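Side-chain contact in Ceg4 (PDB 6AOK), which is a HAD-like phosphotyrosine phosphatase effector of Legionella pneumophila that attenuates activation of eukaryotic MAPK pathways, here present as its magnesium-binding phosphatase domain: residues 36-41 and 47-52. Residues are numbered along the deposited sequence; the frame is centred on the assembly and turned at random. Where two conformers were deposited one is given.
Sequences FYQSLL and DVEQDY
Gln38 reads the backbone of Gln50 with both ends of its carboxamide. Gln38 OE1 takes a nearly straight bond from Gln50 N (2.7 Å, 172° at the hydrogen), the donor tilted from the amide's carbonyl plane. Gln38 NE2 gives a longer one to Gln50 O (3.3 Å) that lies close to the amide plane. A bend at chi2 (-77°) turns the group to the loop, and a second bond from Gln38 NE2 to Val32 O further fixes which end is nitrogen. Glutamine suits the place because one flat group serves a peptide N-H and a C=O at once, in a loop without regular strand partners. Helix 35-39 and this loop lie between core strands 13-17 and 106-111, after the first HAD-like motif with magnesium ligands Asp18 and Asp20, where many relatives carry a cap. A water accepts from Gln50 NE2 and sits within bonding distance of Gln38 OE1 and Gln38 O; Gln50 NE2 also donates to Gln42 O. Beyond, the Tyr37 and Tyr52 side chains cross obliquely: Tyr37 CE1 meets Tyr52 CB at 3.8 Å, and Tyr37 OH lies in the Tyr52 ring plane, beside CD2. Tyrosine combines apolar contact with polar reach here: the hydroxyls bond onward, Tyr37 to Asn114 OD1 and Tyr52 to Lys113 O.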
ATOM      1  N   PHE A  36      -6.923  -8.776  17.219  1.00 13.11           N
ATOM      2  CA  PHE A  36      -6.060  -9.425  16.241  1.00 11.68           C
ATOM      3  C   PHE A  36      -4.785  -8.637  16.001  1.00 11.36           C
ATOM      4  O   PHE A  36      -3.695  -9.180  16.106  1.00 11.45           O
ATOM      5  CB  PHE A  36      -6.779  -9.665  14.912  1.00 15.40           C
ATOM      6  CG  PHE A  36      -5.849 -10.230  13.874  1.00 15.90           C
ATOM      7  CD1 PHE A  36      -5.238 -11.472  14.080  1.00 16.69           C
ATOM      8  CD2 PHE A  36      -5.516  -9.495  12.753  1.00 18.91           C
ATOM      9  CE1 PHE A  36      -4.347 -11.992  13.129  1.00 17.79           C
ATOM     10  CE2 PHE A  36      -4.616 -10.006  11.775  1.00 19.76           C
ATOM     11  CZ  PHE A  36      -4.043 -11.250  11.969  1.00 17.68           C
ATOM     12  N   TYR A  37      -4.892  -7.346  15.712  1.00 11.33           N
ATOM     13  CA  TYR A  37      -3.681  -6.557  15.516  1.00 11.04           C
ATOM     14  C   TYR A  37      -2.812  -6.551  16.776  1.00 10.36           C
ATOM     15  O   TYR A  37      -1.572  -6.673  16.711  1.00 10.15           O
ATOM     16  CB  TYR A  37      -4.070  -5.138  15.145  1.00  9.17           C
ATOM     17  CG  TYR A  37      -2.922  -4.262  14.722  1.00  8.74           C
ATOM     18  CD1 TYR A  37      -2.112  -3.623  15.669  1.00  8.66           C
ATOM     19  CD2 TYR A  37      -2.654  -4.075  13.376  1.00 11.00           C
ATOM     20  CE1 TYR A  37      -1.047  -2.815  15.250  1.00 14.22           C
ATOM     21  CE2 TYR A  37      -1.615  -3.265  12.947  1.00 12.47           C
ATOM     22  CZ  TYR A  37      -0.818  -2.649  13.876  1.00 13.73           C
ATOM     23  OH  TYR A  37       0.231  -1.867  13.447  1.00 14.26           O
ATOM     24  N   GLN A  38      -3.438  -6.369  17.924  1.00  9.70           N
ATOM     25  CA  GLN A  38      -2.671  -6.297  19.170  1.00  9.82           C
ATOM     26  C   GLN A  38      -1.969  -7.611  19.457  1.00 11.17           C
ATOM     27  O   GLN A  38      -0.888  -7.622  20.076  1.00 11.33           O
ATOM     28  CB  GLN A  38      -3.604  -5.915  20.334  1.00 10.18           C
ATOM     29  CG  GLN A  38      -4.093  -4.435  20.173  1.00 11.74           C
ATOM     30  CD  GLN A  38      -3.025  -3.441  20.583  1.00 14.12           C
ATOM     31  OE1 GLN A  38      -2.276  -3.650  21.546  1.00 15.83           O
ATOM     32  NE2 GLN A  38      -3.003  -2.341  19.928  1.00 14.63           N
ATOM     33  N   SER A  39      -2.559  -8.734  19.031  1.00 10.66           N
ATOM     34  CA  SER A  39      -1.919 -10.045  19.218  1.00 10.90           C
ATOM     35  C   SER A  39      -0.625 -10.185  18.432  1.00 11.45           C
ATOM     36  O   SER A  39       0.178 -11.099  18.718  1.00 11.24           O
ATOM     37  CB  SER A  39      -2.892 -11.180  18.823  1.00 12.98           C
ATOM     38  OG  SER A  39      -2.981 -11.331  17.375  1.00 12.51           O
ATOM     39  N   LEU A  40      -0.396  -9.321  17.437  1.00 10.31           N
ATOM     40  CA  LEU A  40       0.853  -9.389  16.687  1.00 11.64           C
ATOM     41  C   LEU A  40       1.994  -8.660  17.386  1.00 12.94           C
ATOM     42  O   LEU A  40       3.122  -8.688  16.880  1.00 13.17           O
ATOM     43  CB  LEU A  40       0.685  -8.777  15.288  1.00 11.99           C
ATOM     44  CG  LEU A  40      -0.462  -9.348  14.435  1.00 12.16           C
ATOM     45  CD1 LEU A  40      -0.678  -8.514  13.196  1.00  9.79           C
ATOM     46  CD2 LEU A  40      -0.080 -10.774  14.011  1.00 11.83           C
ATOM     47  N   LEU A  41       1.737  -7.969  18.492  1.00 11.92           N
ATOM     48  CA  LEU A  41       2.799  -7.234  19.179  1.00 12.86           C
ATOM     49  C   LEU A  41       3.427  -8.105  20.263  1.00 14.77           C
ATOM     50  O   LEU A  41       2.735  -8.832  20.960  1.00 11.18           O
ATOM     51  CB  LEU A  41       2.248  -5.933  19.789  1.00 10.07           C
ATOM     52  CG  LEU A  41       1.466  -5.051  18.774  1.00  9.53           C
ATOM     53  CD1 LEU A  41       0.840  -3.812  19.513  1.00 10.26           C
ATOM     54  CD2 LEU A  41       2.399  -4.570  17.669  1.00 12.05           C
ATOM     55  N   ASP A  47      -7.175  -8.424  25.723  1.00 19.93           N
ATOM     56  CA  ASP A  47      -7.984  -7.315  26.217  1.00 24.56           C
ATOM     57  C   ASP A  47      -7.138  -6.205  26.835  1.00 21.74           C
ATOM     58  O   ASP A  47      -7.645  -5.413  27.661  1.00 22.67           O
ATOM     59  CB  ASP A  47      -9.024  -7.819  27.230  1.00 33.27           C
ATOM     60  CG  ASP A  47     -10.260  -6.983  27.231  1.00 41.25           C
ATOM     61  OD1 ASP A  47     -10.539  -6.342  26.178  1.00 42.56           O
ATOM     62  OD2 ASP A  47     -10.927  -6.936  28.298  1.00 45.52           O
ATOM     63  N   VAL A  48      -5.843  -6.153  26.487  1.00 16.55           N
ATOM     64  CA  VAL A  48      -4.964  -5.038  26.824  1.00 13.79           C
ATOM     65  C   VAL A  48      -4.438  -4.469  25.527  1.00 14.39           C
ATOM     66  O   VAL A  48      -4.057  -5.232  24.638  1.00 16.08           O
ATOM     67  CB  VAL A  48      -3.789  -5.459  27.725  1.00 14.80           C
ATOM     68  CG1 VAL A  48      -2.910  -4.233  28.021  1.00 13.38           C
ATOM     69  CG2 VAL A  48      -4.305  -6.113  29.044  1.00 16.49           C
ATOM     70  N   GLU A  49      -4.431  -3.155  25.396  1.00 13.81           N
ATOM     71  CA  GLU A  49      -3.859  -2.523  24.213  0.52 14.11           C
ATOM     72  C   GLU A  49      -2.491  -1.931  24.532  1.00 13.51           C
ATOM     73  O   GLU A  49      -2.305  -1.317  25.569  1.00 14.24           O
ATOM     74  CB  GLU A  49      -4.798  -1.426  23.679  0.52 15.06           C
ATOM     75  CG  GLU A  49      -6.028  -1.979  22.968  0.52 16.50           C
ATOM     76  CD  GLU A  49      -7.237  -1.058  23.086  0.52 20.54           C
ATOM     77  OE1 GLU A  49      -7.055   0.166  23.002  0.52 21.69           O
ATOM     78  OE2 GLU A  49      -8.364  -1.552  23.309  0.52 20.37           O
ATOM     79  N   GLN A  50      -1.539  -2.117  23.623  1.00 11.04           N
ATOM     80  CA  GLN A  50      -0.238  -1.484  23.716  1.00 11.16           C
ATOM     81  C   GLN A  50      -0.140  -0.469  22.595  1.00 12.30           C
ATOM     82  O   GLN A  50      -0.885  -0.548  21.620  1.00 13.36           O
ATOM     83  CB  GLN A  50       0.890  -2.516  23.578  1.00 11.09           C
ATOM     84  CG  GLN A  50       0.835  -3.598  24.667  1.00 11.57           C
ATOM     85  CD  GLN A  50       2.023  -4.520  24.496  1.00 12.91           C
ATOM     86  OE1 GLN A  50       3.041  -4.355  25.197  1.00 12.24           O
ATOM     87  NE2 GLN A  50       1.923  -5.485  23.527  1.00 11.26           N
ATOM     88  N   ASP A  51       0.776   0.487  22.729  1.00 12.10           N
ATOM     89  CA  ASP A  51       0.969   1.463  21.670  1.00 16.40           C
ATOM     90  C   ASP A  51       0.985   0.603  20.423  1.00 20.54           C
ATOM     91  O   ASP A  51       1.658  -0.428  20.395  1.00 24.38           O
ATOM     92  CB  ASP A  51       2.299   2.193  21.837  1.00 21.69           C
ATOM     93  CG  ASP A  51       2.588   3.148  20.696  1.00 29.05           C
ATOM     94  OD1 ASP A  51       1.987   2.980  19.613  1.00 31.81           O
ATOM     95  OD2 ASP A  51       3.414   4.064  20.880  1.00 35.93           O
ATOM     96  N   TYR A  52       0.257   1.002  19.389  1.00  9.66           N
ATOM     97  CA  TYR A  52       0.195   0.152  18.191  1.00  9.13           C
ATOM     98  C   TYR A  52       1.367   0.403  17.277  1.00  9.90           C
ATOM     99  O   TYR A  52       1.757  -0.478  16.499  1.00 11.41           O
ATOM    100  CB  TYR A  52      -1.112   0.342  17.401  1.00 10.29           C
ATOM    101  CG  TYR A  52      -1.086   1.561  16.501  1.00 11.12           C
ATOM    102  CD1 TYR A  52      -1.475   2.802  16.993  1.00 11.25           C
ATOM    103  CD2 TYR A  52      -0.610   1.477  15.198  1.00 11.36           C
ATOM    104  CE1 TYR A  52      -1.411   3.950  16.203  1.00 10.06           C
ATOM    105  CE2 TYR A  52      -0.527   2.625  14.397  1.00  9.63           C
ATOM    106  CZ  TYR A  52      -0.944   3.845  14.904  1.00  9.93           C
ATOM    107  OH  TYR A  52      -0.871   4.984  14.083  1.00  9.09           O
TER
HETATM  108  O   HOH W   1      -0.631  -5.820  22.252  1.00  9.82           O